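Sporulation inhibitor of replication protein SirA (Bacillus subtilis, PDB 4TPS) inhibits the initiation of DNA replication during sporulation, preventing overinitiation and so enforcing diploidy, and binds domain I of the initiator DnaA. Local coordinates at residues P61-H66 and R126-C131. Numbering follows the deposited sequence.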
# COMPACT_ATOMS: atom_id res chain seq x y z
N PRO A 61 2.22 1.17 10.24
CA PRO A 61 1.26 1.69 11.22
C PRO A 61 1.57 3.18 11.52
O PRO A 61 2.76 3.59 11.59
CB PRO A 61 1.49 0.83 12.46
CG PRO A 61 2.42 -0.22 12.09
CD PRO A 61 3.05 0.07 10.76
N ILE A 62 0.52 3.95 11.74
CA ILE A 62 0.75 5.35 12.14
C ILE A 62 1.35 5.35 13.58
O ILE A 62 0.89 4.62 14.39
CB ILE A 62 -0.59 6.14 12.08
CG1 ILE A 62 -1.24 6.10 10.67
CG2 ILE A 62 -0.40 7.56 12.56
CD1 ILE A 62 -0.35 6.55 9.51
N PRO A 63 2.39 6.16 13.87
CA PRO A 63 2.98 6.15 15.24
C PRO A 63 2.15 7.05 16.13
O PRO A 63 2.38 8.24 16.20
CB PRO A 63 4.43 6.65 15.01
CG PRO A 63 4.30 7.51 13.78
CD PRO A 63 3.21 6.93 12.91
N ILE A 64 1.11 6.46 16.73
CA ILE A 64 0.03 7.26 17.33
C ILE A 64 0.55 8.17 18.45
O ILE A 64 0.25 9.38 18.50
CB ILE A 64 -1.11 6.36 17.87
CG1 ILE A 64 -1.75 5.51 16.72
CG2 ILE A 64 -2.17 7.21 18.56
CD1 ILE A 64 -2.49 6.30 15.69
N LEU A 65 1.28 7.59 19.41
CA LEU A 65 1.74 8.41 20.53
C LEU A 65 2.68 9.56 20.07
O LEU A 65 2.54 10.71 20.52
CB LEU A 65 2.38 7.56 21.61
CG LEU A 65 2.96 8.37 22.78
CD1 LEU A 65 1.89 9.17 23.48
CD2 LEU A 65 3.71 7.50 23.80
N HIS A 66 3.57 9.26 19.13
CA HIS A 66 4.45 10.25 18.55
C HIS A 66 3.62 11.38 17.91
O HIS A 66 3.89 12.55 18.10
CB HIS A 66 5.38 9.56 17.55
CG HIS A 66 6.47 10.42 16.98
ND1 HIS A 66 7.19 11.34 17.71
CD2 HIS A 66 6.99 10.46 15.73
CE1 HIS A 66 8.07 11.93 16.92
NE2 HIS A 66 7.99 11.40 15.72
N ARG A 126 5.04 15.98 7.77
CA ARG A 126 6.23 16.01 6.97
C ARG A 126 7.47 16.12 7.87
O ARG A 126 8.53 15.71 7.45
CB ARG A 126 6.18 17.07 5.87
CG ARG A 126 6.44 18.49 6.32
CD ARG A 126 6.07 19.47 5.22
NE ARG A 126 6.63 20.76 5.57
CZ ARG A 126 7.57 21.42 4.89
NH1 ARG A 126 8.08 20.96 3.74
NH2 ARG A 126 8.00 22.57 5.35
N LYS A 127 7.33 16.64 9.09
CA LYS A 127 8.45 16.64 10.02
C LYS A 127 8.61 15.31 10.79
O LYS A 127 9.64 15.03 11.39
CB LYS A 127 8.27 17.82 10.98
CG LYS A 127 8.43 19.18 10.28
CD LYS A 127 8.10 20.30 11.23
CE LYS A 127 8.17 21.67 10.59
NZ LYS A 127 7.34 22.72 11.29
N VAL A 128 7.60 14.47 10.77
CA VAL A 128 7.68 13.16 11.34
C VAL A 128 8.32 12.18 10.37
O VAL A 128 9.14 11.35 10.78
CB VAL A 128 6.28 12.69 11.74
CG1 VAL A 128 6.24 11.18 12.05
CG2 VAL A 128 5.81 13.50 12.95
N SER A 129 7.95 12.26 9.09
CA SER A 129 8.53 11.36 8.08
C SER A 129 8.39 11.94 6.70
O SER A 129 7.36 12.56 6.42
CB SER A 129 7.78 10.02 8.12
OG SER A 129 8.18 9.15 7.07
N PRO A 130 9.29 11.59 5.78
CA PRO A 130 9.15 11.96 4.35
C PRO A 130 8.23 11.02 3.55
O PRO A 130 7.97 11.25 2.36
CB PRO A 130 10.58 11.88 3.83
CG PRO A 130 11.21 10.82 4.65
CD PRO A 130 10.61 10.97 6.03
N CYS A 131 7.72 9.99 4.22
CA CYS A 131 7.03 8.90 3.53
C CYS A 131 5.51 8.95 3.56
O CYS A 131 4.86 7.91 3.22
CB CYS A 131 7.46 7.57 4.15
SG CYS A 131 9.23 7.28 3.87
O HOH W 1 9.88 11.36 13.54
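His66 and Val128 make a small, water-bridged surface contact where the first turn of helix 64-75 comes up against the C-terminal part of helix 116-128. Some 102 Å² is buried, counting both sides, and no direct hydrogen bond crosses between the segments. On the side of 126-131 the contact rests on Val128 alone. Its CG1 methyl, anti to the backbone N (chi1 167°), reaches the imidazole obliquely and lies 3.8 Å from CD2 of His66. The other methyl, CG2, comes near the same end of the ring at its nitrogen, 4.1 Å from His66 NE2. On the other side of the contact CG of His66 is likewise anti to its own backbone nitrogen (chi1 -173°), which carries the ring across to the valine. Pro63, the N-cap residue of helix 64-75 and the centre of an inverse gamma turn, adds a looser touch from its ring, with CG 4.5 Å from Val128 CG1. Farther along helix 64-75, Met67 and Arg70 also pack against Val128, so this helix meets the valine over more than its first turn.

The polar link is a single water, 2.9 Å from NE2 of His66 and 2.9 Å from the main-chain O of Val128, to which it donates. Next in the chain, Ser129 OG accepts from Cys131 N (3.0 Å) in an ST turn that leads into strand 132-136.

The apolar part thus holds by van der Waals contact alone, while one water serves both polar groups and links the imidazole to the backbone of 126-131 without a direct bond.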